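Local coordinates for protein Lpg2148(MvcA) (PDB 6K11) that probably acts as a Legionella effector that controls the ubiquitin-conjugating enzyme UBE2N through a deamidase-type deubiquitinating activity, at residues 123-129 and 228-234; 135-139 and 183-188; 156-160 and 171-176; 284-288 and 300-305. All coordinates share one frame; numbering follows the deposited sequence.

Overall arrangement
The four contacts fall into two groups. Interaction 1 pairs strands 120-129 and 228-238 in the antiparallel sheet near the centre of the chain, and interaction 4 packs helices 278-288 and 294-305 against it; their centres are about 12 Å apart, and they touch through Ser231 with Tyr301 and His232 with Phe305. Interactions 2 and 3, also about 12 Å apart between centres, lie in the MvcA insertion domain, where Phe183 packs on Leu156. Interaction 3 is nested within the loop closed by interaction 2, and both within that closed by interaction 1, so the paired central strands carry the insertion, while interaction 4 follows later in the chain.

Interaction 1 (123-129 and 228-234); sequences RFEIDRE and WIGSHSF
The Trp228 indole carries Glu129 CB over one face, 3.6 Å from the centroid of its six-membered ring, while the backbone of Asp127 and Arg128 lies at its edge; Arg326 adds a cation-pi contact to Trp228. Both segments are neighbouring antiparallel strands of the central sheet, their register slipping at a classic beta bulge. The Phe234 ring takes Phe124 CB over one face and Ile126 CD1 at its edge. The Phe124 and Phe234 ring planes are only 11° apart but so far slid that they hardly overlap, CD1 of Phe124 coming 3.3 Å from CE2 of Phe234. One face of the Arg128 guanidinium rests on Ile229 CG2, which sits 3.6 Å above its centre: with chi1 at 61° and the chain extended beyond CG, Arg128 runs alongside Ile229.

At the bulge Ser231 and His232 both face Ile126, whose carbonyl O accepts from Ser231 N at 2.6 Å and, less directly, from His232 N at 3.2 Å. On either side the ladder is regular, with Phe124 paired to Phe234 and Arg128 to Ile229. Strand 325-333 flanks 123-129 on its other edge, and its Arg326 and Lys328 form salt bridges with Asp127.

At the Arg123 end, where the guanidinium also bonds to Asn76 and Ser233 OG to Ser75 of helix 71-83, one water ties the strands together. It lies in the guanidinium plane, accepts from Arg123 NE at 2.9 Å and from Ser233 OG at 2.7 Å, and donates to Glu125 OE1 and to Phe124 O.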
loop_
_atom_site.group_PDB
_atom_site.type_symbol
_atom_site.label_atom_id
_atom_site.label_comp_id
_atom_site.label_asym_id
_atom_site.label_seq_id
_atom_site.Cartn_x
_atom_site.Cartn_y
_atom_site.Cartn_z
ATOM N N ARG A 123 2.380 -7.159 11.475
ATOM C CA ARG A 123 2.067 -6.498 10.217
ATOM C C ARG A 123 1.762 -5.039 10.516
ATOM O O ARG A 123 0.988 -4.744 11.433
ATOM C CB ARG A 123 0.883 -7.164 9.505
ATOM C CG ARG A 123 0.550 -6.495 8.178
ATOM C CD ARG A 123 -0.420 -7.289 7.304
ATOM N NE ARG A 123 -0.692 -6.587 6.040
ATOM C CZ ARG A 123 -1.055 -7.187 4.905
ATOM N NH1 ARG A 123 -1.163 -8.509 4.849
ATOM N NH2 ARG A 123 -1.268 -6.470 3.813
ATOM N N PHE A 124 2.381 -4.133 9.758
ATOM C CA PHE A 124 2.218 -2.698 9.948
ATOM C C PHE A 124 1.530 -2.079 8.746
ATOM O O PHE A 124 1.732 -2.507 7.607
ATOM C CB PHE A 124 3.550 -1.971 10.124
ATOM C CG PHE A 124 4.278 -2.318 11.377
ATOM C CD1 PHE A 124 5.134 -3.407 11.412
ATOM C CD2 PHE A 124 4.129 -1.540 12.515
ATOM C CE1 PHE A 124 5.824 -3.728 12.575
ATOM C CE2 PHE A 124 4.814 -1.850 13.676
ATOM C CZ PHE A 124 5.667 -2.948 13.702
ATOM N N GLU A 125 0.763 -1.022 9.011
ATOM C CA GLU A 125 0.172 -0.195 7.965
ATOM C C GLU A 125 0.444 1.267 8.295
ATOM O O GLU A 125 0.229 1.701 9.430
ATOM C CB GLU A 125 -1.332 -0.461 7.842
ATOM C CG GLU A 125 -2.001 0.284 6.692
ATOM C CD GLU A 125 -1.794 -0.392 5.340
ATOM O OE1 GLU A 125 -1.456 -1.606 5.310
ATOM O OE2 GLU A 125 -1.977 0.301 4.303
ATOM N N ILE A 126 0.956 2.011 7.323
ATOM C CA ILE A 126 1.186 3.444 7.469
ATOM C C ILE A 126 0.148 4.157 6.624
ATOM O O ILE A 126 0.039 3.893 5.423
ATOM C CB ILE A 126 2.602 3.857 7.030
ATOM C CG1 ILE A 126 3.665 2.913 7.600
ATOM C CG2 ILE A 126 2.879 5.322 7.396
ATOM C CD1 ILE A 126 3.973 3.143 9.034
ATOM N N ASP A 127 -0.606 5.058 7.249
ATOM C CA ASP A 127 -1.604 5.876 6.573
ATOM C C ASP A 127 -1.132 7.321 6.520
ATOM O O ASP A 127 -0.443 7.794 7.427
ATOM C CB ASP A 127 -2.955 5.840 7.301
ATOM C CG ASP A 127 -3.590 4.471 7.292
ATOM O OD1 ASP A 127 -3.350 3.726 6.320
ATOM O OD2 ASP A 127 -4.322 4.146 8.255
ATOM N N ARG A 128 -1.524 8.023 5.464
ATOM C CA ARG A 128 -1.316 9.461 5.402
ATOM C C ARG A 128 -2.666 10.165 5.424
ATOM O O ARG A 128 -3.665 9.635 4.935
ATOM C CB ARG A 128 -0.543 9.860 4.150
ATOM C CG ARG A 128 -1.243 9.511 2.868
ATOM C CD ARG A 128 -0.327 9.793 1.702
ATOM N NE ARG A 128 -1.073 10.016 0.473
ATOM C CZ ARG A 128 -1.398 9.056 -0.378
ATOM N NH1 ARG A 128 -1.035 7.793 -0.135
ATOM N NH2 ARG A 128 -2.073 9.362 -1.476
ATOM N N GLU A 129 -2.686 11.361 6.005
ATOM C CA GLU A 129 -3.912 12.143 6.123
ATOM C C GLU A 129 -4.033 13.052 4.909
ATOM O O GLU A 129 -3.178 13.917 4.681
ATOM C CB GLU A 129 -3.922 12.949 7.418
ATOM C CG GLU A 129 -5.300 13.459 7.807
ATOM C CD GLU A 129 -5.243 14.404 8.989
ATOM O OE1 GLU A 129 -4.218 15.108 9.124
ATOM O OE2 GLU A 129 -6.213 14.449 9.779
ATOM N N TRP A 228 -7.912 9.398 5.915
ATOM C CA TRP A 228 -6.658 8.655 5.898
ATOM C C TRP A 228 -6.647 7.659 4.742
ATOM O O TRP A 228 -7.672 7.046 4.417
ATOM C CB TRP A 228 -6.458 7.932 7.225
ATOM C CG TRP A 228 -6.274 8.868 8.396
ATOM C CD1 TRP A 228 -7.254 9.371 9.213
ATOM C CD2 TRP A 228 -5.033 9.410 8.876
ATOM N NE1 TRP A 228 -6.695 10.181 10.180
ATOM C CE2 TRP A 228 -5.335 10.225 9.991
ATOM C CE3 TRP A 228 -3.697 9.281 8.474
ATOM C CZ2 TRP A 228 -4.348 10.910 10.704
ATOM C CZ3 TRP A 228 -2.717 9.964 9.181
ATOM C CH2 TRP A 228 -3.049 10.770 10.285
ATOM N N ILE A 229 -5.489 7.515 4.099
ATOM C CA ILE A 229 -5.335 6.583 2.985
ATOM C C ILE A 229 -4.011 5.836 3.136
ATOM O O ILE A 229 -3.021 6.401 3.612
ATOM C CB ILE A 229 -5.427 7.319 1.631
ATOM C CG1 ILE A 229 -5.316 6.353 0.456
ATOM C CG2 ILE A 229 -4.380 8.404 1.527
ATOM C CD1 ILE A 229 -5.514 7.041 -0.875
ATOM N N GLY A 230 -4.006 4.562 2.747
ATOM C CA GLY A 230 -2.823 3.721 2.849
ATOM C C GLY A 230 -1.598 4.302 2.164
ATOM O O GLY A 230 -1.649 4.699 0.994
ATOM N N SER A 231 -0.493 4.382 2.895
ATOM C CA SER A 231 0.778 4.843 2.346
ATOM C C SER A 231 1.780 3.713 2.162
ATOM O O SER A 231 2.517 3.698 1.172
ATOM C CB SER A 231 1.384 5.926 3.260
ATOM O OG SER A 231 2.568 6.488 2.714
ATOM N N HIS A 232 1.811 2.748 3.076
ATOM C CA HIS A 232 2.831 1.709 3.022
ATOM C C HIS A 232 2.379 0.568 3.914
ATOM O O HIS A 232 1.569 0.750 4.828
ATOM C CB HIS A 232 4.211 2.262 3.446
ATOM C CG HIS A 232 5.349 1.306 3.237
ATOM N ND1 HIS A 232 5.445 0.491 2.128
ATOM C CD2 HIS A 232 6.451 1.052 3.988
ATOM C CE1 HIS A 232 6.546 -0.241 2.215
ATOM N NE2 HIS A 232 7.180 0.088 3.328
ATOM N N SER A 233 2.893 -0.616 3.609
ATOM C CA SER A 233 2.608 -1.837 4.345
ATOM C C SER A 233 3.918 -2.596 4.478
ATOM O O SER A 233 4.736 -2.564 3.558
ATOM C CB SER A 233 1.569 -2.684 3.598
ATOM O OG SER A 233 1.606 -4.038 4.020
ATOM N N PHE A 234 4.138 -3.230 5.624
ATOM C CA PHE A 234 5.314 -4.080 5.785
ATOM C C PHE A 234 5.078 -5.007 6.960
ATOM O O PHE A 234 4.111 -4.861 7.712
ATOM C CB PHE A 234 6.618 -3.268 5.973
ATOM C CG PHE A 234 6.667 -2.403 7.224
ATOM C CD1 PHE A 234 6.064 -1.145 7.250
ATOM C CD2 PHE A 234 7.380 -2.824 8.351
ATOM C CE1 PHE A 234 6.133 -0.340 8.379
ATOM C CE2 PHE A 234 7.467 -2.016 9.479
ATOM C CZ PHE A 234 6.830 -0.769 9.494
HETATM O O HOH W 1 -0.249 -3.729 6.017
#

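Interaction 2 (135-139 and 183-188); sequences LVKTK and FNAIGD
Lys137 threads its side chain over the ring of Phe183 to reach a cluster of backbone carbonyls. Its CE stands over one face of the ring, 3.6 Å from the Phe183 centroid, and the two side chains cross at about a right angle. With CG anti to the backbone N (chi1 -176°), the lysine leaves the strand and carries NZ past the aromatic face, where a cation-pi contact adds to the CH-pi one. Three bonds then grip the ammonium: NZ donates to Phe183 O at 2.9 Å, to Ile186 O at 2.7 Å and to Gly187 O at 3.0 Å. The bond to Ile186 comes from above the carbonyl plane, 44° out of it. Carbonyls gathered near the C-terminal end of a helix probably favour the positive charge, and Asp188 stands nearby, beyond salt-bridge distance. Ile186 adds an apolar contact, its CD1 meeting Leu135 CD2 tip to tip at 4.0 Å.

In the insertion domain the contact thus ties strand 134-137 to the last turn of helix 176-185 and the chain leaving it. Leu135 and Ile186 share further packing with Leu155 of strand 152-155 and with Ile214 of helix 206-220.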
loop_
_atom_site.group_PDB
_atom_site.type_symbol
_atom_site.label_atom_id
_atom_site.label_comp_id
_atom_site.label_asym_id
_atom_site.label_seq_id
_atom_site.Cartn_x
_atom_site.Cartn_y
_atom_site.Cartn_z
ATOM N N LEU A 135 -12.557 23.056 -3.858
ATOM C CA LEU A 135 -13.982 23.083 -4.130
ATOM C C LEU A 135 -14.162 23.242 -5.634
ATOM O O LEU A 135 -13.441 24.022 -6.268
ATOM C CB LEU A 135 -14.648 24.249 -3.381
ATOM C CG LEU A 135 -15.985 24.754 -3.909
ATOM C CD1 LEU A 135 -17.067 23.706 -3.668
ATOM C CD2 LEU A 135 -16.355 26.081 -3.256
ATOM N N VAL A 136 -15.093 22.489 -6.214
ATOM C CA VAL A 136 -15.383 22.569 -7.645
ATOM C C VAL A 136 -16.835 22.979 -7.818
ATOM O O VAL A 136 -17.745 22.276 -7.359
ATOM C CB VAL A 136 -15.116 21.244 -8.378
ATOM C CG1 VAL A 136 -15.536 21.355 -9.843
ATOM C CG2 VAL A 136 -13.637 20.817 -8.246
ATOM N N LYS A 137 -17.054 24.099 -8.499
ATOM C CA LYS A 137 -18.391 24.537 -8.868
ATOM C C LYS A 137 -18.727 23.965 -10.241
ATOM O O LYS A 137 -17.974 24.164 -11.200
ATOM C CB LYS A 137 -18.466 26.061 -8.882
ATOM C CG LYS A 137 -19.824 26.601 -9.152
ATOM C CD LYS A 137 -19.789 28.116 -9.085
ATOM C CE LYS A 137 -20.800 28.724 -10.033
ATOM N NZ LYS A 137 -20.790 30.209 -9.928
ATOM N N THR A 138 -19.839 23.242 -10.331
ATOM C CA THR A 138 -20.227 22.614 -11.586
ATOM C C THR A 138 -21.740 22.595 -11.728
ATOM O O THR A 138 -22.470 22.362 -10.759
ATOM C CB THR A 138 -19.687 21.181 -11.699
ATOM O OG1 THR A 138 -20.247 20.551 -12.863
ATOM C CG2 THR A 138 -20.033 20.370 -10.451
ATOM N N LYS A 139 -22.202 22.849 -12.947
ATOM C CA LYS A 139 -23.614 22.706 -13.255
ATOM C C LYS A 139 -24.037 21.252 -13.096
ATOM O O LYS A 139 -23.253 20.323 -13.315
ATOM C CB LYS A 139 -23.898 23.182 -14.681
ATOM C CG LYS A 139 -23.842 24.702 -14.852
ATOM C CD LYS A 139 -24.477 25.143 -16.172
ATOM C CE LYS A 139 -24.580 26.669 -16.275
ATOM N NZ LYS A 139 -25.159 27.312 -15.053
ATOM N N PHE A 183 -24.099 28.768 -4.897
ATOM C CA PHE A 183 -23.636 28.580 -6.269
ATOM C C PHE A 183 -23.495 29.921 -6.980
ATOM O O PHE A 183 -22.464 30.206 -7.607
ATOM C CB PHE A 183 -24.612 27.662 -7.005
ATOM C CG PHE A 183 -24.244 27.358 -8.435
ATOM C CD1 PHE A 183 -24.672 28.180 -9.467
ATOM C CD2 PHE A 183 -23.515 26.224 -8.752
ATOM C CE1 PHE A 183 -24.363 27.891 -10.782
ATOM C CE2 PHE A 183 -23.204 25.927 -10.067
ATOM C CZ PHE A 183 -23.633 26.764 -11.085
ATOM N N ASN A 184 -24.512 30.769 -6.867
ATOM C CA ASN A 184 -24.499 32.064 -7.536
ATOM C C ASN A 184 -23.688 33.121 -6.786
ATOM O O ASN A 184 -23.456 34.201 -7.332
ATOM C CB ASN A 184 -25.944 32.527 -7.749
ATOM C CG ASN A 184 -26.662 31.688 -8.785
ATOM O OD1 ASN A 184 -27.670 31.048 -8.492
ATOM N ND2 ASN A 184 -26.128 31.664 -10.007
ATOM N N ALA A 185 -23.239 32.843 -5.563
ATOM C CA ALA A 185 -22.369 33.766 -4.843
ATOM C C ALA A 185 -20.893 33.553 -5.154
ATOM O O ALA A 185 -20.057 34.383 -4.767
ATOM C CB ALA A 185 -22.584 33.636 -3.329
ATOM N N ILE A 186 -20.550 32.465 -5.836
ATOM C CA ILE A 186 -19.169 32.141 -6.151
ATOM C C ILE A 186 -18.940 32.411 -7.633
ATOM O O ILE A 186 -19.853 32.244 -8.451
ATOM C CB ILE A 186 -18.863 30.684 -5.749
ATOM C CG1 ILE A 186 -18.957 30.580 -4.221
ATOM C CG2 ILE A 186 -17.485 30.239 -6.243
ATOM C CD1 ILE A 186 -18.819 29.192 -3.634
ATOM N N GLY A 187 -17.737 32.885 -7.966
ATOM C CA GLY A 187 -17.379 33.237 -9.329
ATOM C C GLY A 187 -17.287 32.075 -10.302
ATOM O O GLY A 187 -17.958 31.045 -10.133
ATOM N N ASP A 188 -16.439 32.222 -11.326
ATOM C CA ASP A 188 -16.386 31.279 -12.437
ATOM C C ASP A 188 -15.023 30.629 -12.617
ATOM O O ASP A 188 -14.769 30.053 -13.678
ATOM C CB ASP A 188 -16.787 31.965 -13.748
ATOM C CG ASP A 188 -18.053 32.775 -13.616
ATOM O OD1 ASP A 188 -19.104 32.183 -13.288
ATOM O OD2 ASP A 188 -17.993 34.004 -13.841
#

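Interaction 3 (156-160 and 171-176); sequences LENKL and NLGPGK
Leu160 and Leu172 are joined by the single backbone hydrogen bond between the two segments, Leu172 N to Leu160 O at 2.8 Å and nearly straight (169°); the backbones then bow apart around Pro174, where two waters lie between them, and approach again at Asn158 and Lys176, whose CA atoms are 4.1 Å apart. Water 2 bridges the segments, donating to Asn158 O and to Pro174 O, both at 2.7 Å. Water 3 accepts from Leu160 N at 3.0 Å and lies close to Asn171 OD1 and Pro174 O.

Side chains add to these links. Leu160, its CG anti to the backbone N (chi1 178°), swings its branch toward the opposite segment, where CG meets Leu172 CD1 at 3.9 Å and CD2 meets Pro174 CG at 4.1 Å. The buried leucine also packs on Ile153 and Leu155 of strand 152-155, on Cys179 of helix 176-185 and on Ile214 of helix 206-220. Farther along, the aliphatic part of Lys176 crosses Asn158 at a slant, CD coming 3.4 Å from the asparagine CB. Lys159 meets Asn171 at about a right angle, with CD against ND2.

Asn171 OD1 accepts from Gly173 N at 2.9 Å, the donor lying in the carbonyl plane. This is an Asx turn, and Gly173 takes backbone angles that suit glycine. The turn leads the chain out of the hairpin of strands 160-163 and 169-171 toward Gly175, at the N-cap position of helix 176-185, making a hairpin-to-helix connection within the insertion domain.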
loop_
_atom_site.group_PDB
_atom_site.type_symbol
_atom_site.label_atom_id
_atom_site.label_comp_id
_atom_site.label_asym_id
_atom_site.label_seq_id
_atom_site.Cartn_x
_atom_site.Cartn_y
_atom_site.Cartn_z
ATOM N N LEU A 156 -23.066 22.166 -6.678
ATOM C CA LEU A 156 -24.011 22.207 -7.780
ATOM C C LEU A 156 -25.064 23.267 -7.489
ATOM O O LEU A 156 -25.115 23.833 -6.389
ATOM C CB LEU A 156 -24.678 20.841 -7.982
ATOM C CG LEU A 156 -23.955 19.681 -8.669
ATOM C CD1 LEU A 156 -22.580 19.420 -8.081
ATOM C CD2 LEU A 156 -24.822 18.429 -8.571
ATOM N N GLU A 157 -25.925 23.519 -8.485
ATOM C CA GLU A 157 -27.068 24.405 -8.264
ATOM C C GLU A 157 -27.898 23.957 -7.067
ATOM O O GLU A 157 -28.432 24.790 -6.329
ATOM C CB GLU A 157 -27.969 24.464 -9.506
ATOM C CG GLU A 157 -27.339 25.089 -10.729
ATOM C CD GLU A 157 -26.934 24.045 -11.745
ATOM O OE1 GLU A 157 -26.418 22.985 -11.319
ATOM O OE2 GLU A 157 -27.138 24.271 -12.958
ATOM N N ASN A 158 -28.035 22.641 -6.863
ATOM C CA ASN A 158 -28.973 22.141 -5.867
ATOM C C ASN A 158 -28.390 21.096 -4.923
ATOM O O ASN A 158 -29.150 20.484 -4.161
ATOM C CB ASN A 158 -30.219 21.566 -6.545
ATOM C CG ASN A 158 -29.893 20.655 -7.708
ATOM O OD1 ASN A 158 -28.784 20.119 -7.822
ATOM N ND2 ASN A 158 -30.873 20.473 -8.593
ATOM N N LYS A 159 -27.079 20.878 -4.940
ATOM C CA LYS A 159 -26.460 19.897 -4.058
ATOM C C LYS A 159 -25.067 20.396 -3.690
ATOM O O LYS A 159 -24.426 21.107 -4.466
ATOM C CB LYS A 159 -26.385 18.512 -4.720
ATOM C CG LYS A 159 -27.742 17.845 -5.017
ATOM C CD LYS A 159 -28.159 16.894 -3.888
ATOM C CE LYS A 159 -29.501 16.192 -4.161
ATOM N NZ LYS A 159 -29.833 16.240 -5.604
ATOM N N LEU A 160 -24.636 20.069 -2.477
ATOM C CA LEU A 160 -23.268 20.281 -2.010
ATOM C C LEU A 160 -22.762 18.910 -1.583
ATOM O O LEU A 160 -23.280 18.336 -0.617
ATOM C CB LEU A 160 -23.213 21.285 -0.854
ATOM C CG LEU A 160 -21.833 21.568 -0.247
ATOM C CD1 LEU A 160 -20.926 22.262 -1.278
ATOM C CD2 LEU A 160 -21.959 22.414 0.998
ATOM N N ASN A 171 -23.690 13.726 0.716
ATOM C CA ASN A 171 -24.451 14.969 0.705
ATOM C C ASN A 171 -24.127 15.726 1.989
ATOM O O ASN A 171 -24.281 15.187 3.093
ATOM C CB ASN A 171 -25.958 14.689 0.585
ATOM C CG ASN A 171 -26.775 15.956 0.338
ATOM O OD1 ASN A 171 -26.530 17.000 0.960
ATOM N ND2 ASN A 171 -27.756 15.865 -0.555
ATOM N N LEU A 172 -23.648 16.958 1.847
ATOM C CA LEU A 172 -23.171 17.715 2.997
ATOM C C LEU A 172 -24.292 18.451 3.743
ATOM O O LEU A 172 -24.015 19.057 4.784
ATOM C CB LEU A 172 -22.086 18.708 2.564
ATOM C CG LEU A 172 -20.756 18.085 2.126
ATOM C CD1 LEU A 172 -19.663 19.165 2.009
ATOM C CD2 LEU A 172 -20.330 16.992 3.118
ATOM N N GLY A 173 -25.538 18.391 3.275
ATOM C CA GLY A 173 -26.644 18.851 4.098
ATOM C C GLY A 173 -27.565 19.927 3.544
ATOM O O GLY A 173 -28.791 19.814 3.650
ATOM N N PRO A 174 -27.012 21.012 2.992
ATOM C CA PRO A 174 -27.865 22.139 2.565
ATOM C C PRO A 174 -28.895 21.751 1.511
ATOM O O PRO A 174 -28.626 20.947 0.619
ATOM C CB PRO A 174 -26.855 23.148 2.005
ATOM C CG PRO A 174 -25.596 22.867 2.743
ATOM C CD PRO A 174 -25.580 21.358 2.905
ATOM N N GLY A 175 -30.087 22.361 1.602
ATOM C CA GLY A 175 -31.142 22.099 0.643
ATOM C C GLY A 175 -30.950 22.881 -0.651
ATOM O O GLY A 175 -30.049 23.709 -0.780
ATOM N N LYS A 176 -31.846 22.622 -1.616
ATOM C CA LYS A 176 -31.700 23.197 -2.960
ATOM C C LYS A 176 -31.630 24.725 -2.936
ATOM O O LYS A 176 -30.807 25.328 -3.639
ATOM C CB LYS A 176 -32.853 22.754 -3.859
ATOM C CG LYS A 176 -32.935 23.521 -5.179
ATOM C CD LYS A 176 -33.405 22.619 -6.323
ATOM C CE LYS A 176 -33.868 23.415 -7.533
ATOM N NZ LYS A 176 -35.340 23.663 -7.505
HETATM O O HOH W 2 -29.860 19.966 -1.612
HETATM O O HOH W 3 -26.582 19.373 -0.260
#

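Interaction 4 (284-288 and 300-305); sequences KLAVL and IYAEFF
Lys284 and Glu303 are brought together by two extended side chains: the lysine CG is anti to the carbonyl carbon (chi1 -81°) and the glutamate CG anti to the backbone N (chi1 180°), and each chain carries its charged end toward the other. The two side chains cross at about a right angle. NZ of Lys284 forms a salt bridge with Glu303 OE1 at 2.6 Å; OE1 receives it with its syn lone pair, on the side of the other carboxylate oxygen. The lysine's aliphatic part passes Phe304 on its way, CB coming 3.5 Å from CZ of that ring.

Away from the salt bridge the contact is apolar. Ile300 points toward helix 278-288, its CD1 3.6 Å from Val287 CG1 and close to the carbonyl O of Lys284. Leu288 slides past Ile300 in the opposite direction; its CD1 packs on Tyr301 CB, 4.1 Å away, near the plane of the ring, and its CD2 is at the edge of the Phe305 ring, 3.9 Å from CE2. Leu285 CD2 similarly touches the edge of Phe304, 4.0 Å from Phe304 CD2.

The short helical segments run at 137° to each other, their axes approaching to 10.5 Å. Their buried side leans on the central sheet: Leu288 and Tyr301 pack on Leu325 of strand 325-333, Phe305 meets His232 edge-to-face, and the Tyr301 hydroxyl bonds with Ser231 on strand 228-238 and with Tyr255.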
loop_
_atom_site.group_PDB
_atom_site.type_symbol
_atom_site.label_atom_id
_atom_site.label_comp_id
_atom_site.label_asym_id
_atom_site.label_seq_id
_atom_site.Cartn_x
_atom_site.Cartn_y
_atom_site.Cartn_z
ATOM N N LYS A 284 11.424 5.093 16.479
ATOM C CA LYS A 284 11.431 5.923 15.280
ATOM C C LYS A 284 10.091 5.874 14.555
ATOM O O LYS A 284 9.673 6.876 13.959
ATOM C CB LYS A 284 12.568 5.489 14.357
ATOM C CG LYS A 284 13.931 6.055 14.754
ATOM C CD LYS A 284 14.850 6.153 13.531
ATOM C CE LYS A 284 16.037 7.073 13.775
ATOM N NZ LYS A 284 17.086 6.910 12.720
ATOM N N LEU A 285 9.408 4.725 14.588
ATOM C CA LEU A 285 8.053 4.648 14.041
ATOM C C LEU A 285 7.119 5.594 14.779
ATOM O O LEU A 285 6.302 6.287 14.163
ATOM C CB LEU A 285 7.513 3.219 14.131
ATOM C CG LEU A 285 8.009 2.192 13.119
ATOM C CD1 LEU A 285 7.256 0.856 13.307
ATOM C CD2 LEU A 285 7.863 2.705 11.706
ATOM N N ALA A 286 7.215 5.625 16.109
ATOM C CA ALA A 286 6.390 6.558 16.876
ATOM C C ALA A 286 6.670 8.008 16.479
ATOM O O ALA A 286 5.740 8.815 16.369
ATOM C CB ALA A 286 6.612 6.346 18.374
ATOM N N VAL A 287 7.938 8.355 16.247
ATOM C CA VAL A 287 8.255 9.702 15.773
ATOM C C VAL A 287 7.637 9.936 14.404
ATOM O O VAL A 287 7.104 11.019 14.121
ATOM C CB VAL A 287 9.776 9.930 15.733
ATOM C CG1 VAL A 287 10.076 11.288 15.117
ATOM C CG2 VAL A 287 10.390 9.830 17.140
ATOM N N LEU A 288 7.708 8.925 13.529
ATOM C CA LEU A 288 7.121 9.043 12.196
ATOM C C LEU A 288 5.643 9.400 12.276
ATOM O O LEU A 288 5.134 10.162 11.446
ATOM C CB LEU A 288 7.316 7.738 11.421
ATOM C CG LEU A 288 6.938 7.751 9.941
ATOM C CD1 LEU A 288 7.878 8.646 9.149
ATOM C CD2 LEU A 288 6.953 6.319 9.401
ATOM N N ILE A 300 12.974 9.772 8.203
ATOM C CA ILE A 300 12.706 8.474 8.819
ATOM C C ILE A 300 12.055 7.532 7.815
ATOM O O ILE A 300 12.397 6.336 7.739
ATOM C CB ILE A 300 11.826 8.644 10.066
ATOM C CG1 ILE A 300 12.552 9.478 11.125
ATOM C CG2 ILE A 300 11.439 7.262 10.634
ATOM C CD1 ILE A 300 11.768 9.567 12.416
ATOM N N TYR A 301 11.081 8.047 7.064
ATOM C CA TYR A 301 10.423 7.275 6.015
ATOM C C TYR A 301 11.442 6.728 5.015
ATOM O O TYR A 301 11.435 5.536 4.694
ATOM C CB TYR A 301 9.391 8.161 5.324
ATOM C CG TYR A 301 8.321 7.420 4.529
ATOM C CD1 TYR A 301 8.568 6.989 3.229
ATOM C CD2 TYR A 301 7.051 7.191 5.069
ATOM C CE1 TYR A 301 7.582 6.321 2.492
ATOM C CE2 TYR A 301 6.064 6.535 4.334
ATOM C CZ TYR A 301 6.336 6.111 3.049
ATOM O OH TYR A 301 5.361 5.456 2.326
ATOM N N ALA A 302 12.356 7.581 4.551
ATOM C CA ALA A 302 13.375 7.143 3.601
ATOM C C ALA A 302 14.339 6.144 4.239
ATOM O O ALA A 302 14.680 5.121 3.628
ATOM C CB ALA A 302 14.130 8.357 3.053
ATOM N N GLU A 303 14.791 6.422 5.469
ATOM C CA GLU A 303 15.703 5.503 6.154
ATOM C C GLU A 303 15.107 4.102 6.264
ATOM O O GLU A 303 15.798 3.101 6.020
ATOM C CB GLU A 303 16.052 6.035 7.549
ATOM C CG GLU A 303 17.005 5.133 8.367
ATOM C CD GLU A 303 17.263 5.650 9.801
ATOM O OE1 GLU A 303 16.643 6.665 10.214
ATOM O OE2 GLU A 303 18.089 5.045 10.517
ATOM N N PHE A 304 13.830 4.004 6.638
ATOM C CA PHE A 304 13.263 2.681 6.873
ATOM C C PHE A 304 12.767 2.006 5.594
ATOM O O PHE A 304 12.825 0.777 5.500
ATOM C CB PHE A 304 12.117 2.768 7.887
ATOM C CG PHE A 304 12.583 2.871 9.329
ATOM C CD1 PHE A 304 13.934 2.984 9.630
ATOM C CD2 PHE A 304 11.657 2.886 10.371
ATOM C CE1 PHE A 304 14.374 3.072 10.967
ATOM C CE2 PHE A 304 12.076 2.972 11.703
ATOM C CZ PHE A 304 13.434 3.059 12.002
ATOM N N PHE A 305 12.265 2.763 4.612
ATOM C CA PHE A 305 11.464 2.167 3.543
ATOM C C PHE A 305 12.020 2.368 2.131
ATOM O O PHE A 305 11.436 1.838 1.177
ATOM C CB PHE A 305 10.018 2.714 3.587
ATOM C CG PHE A 305 9.368 2.656 4.962
ATOM C CD1 PHE A 305 9.476 1.521 5.755
ATOM C CD2 PHE A 305 8.647 3.740 5.447
ATOM C CE1 PHE A 305 8.906 1.471 7.024
ATOM C CE2 PHE A 305 8.041 3.687 6.709
ATOM C CZ PHE A 305 8.175 2.545 7.494
#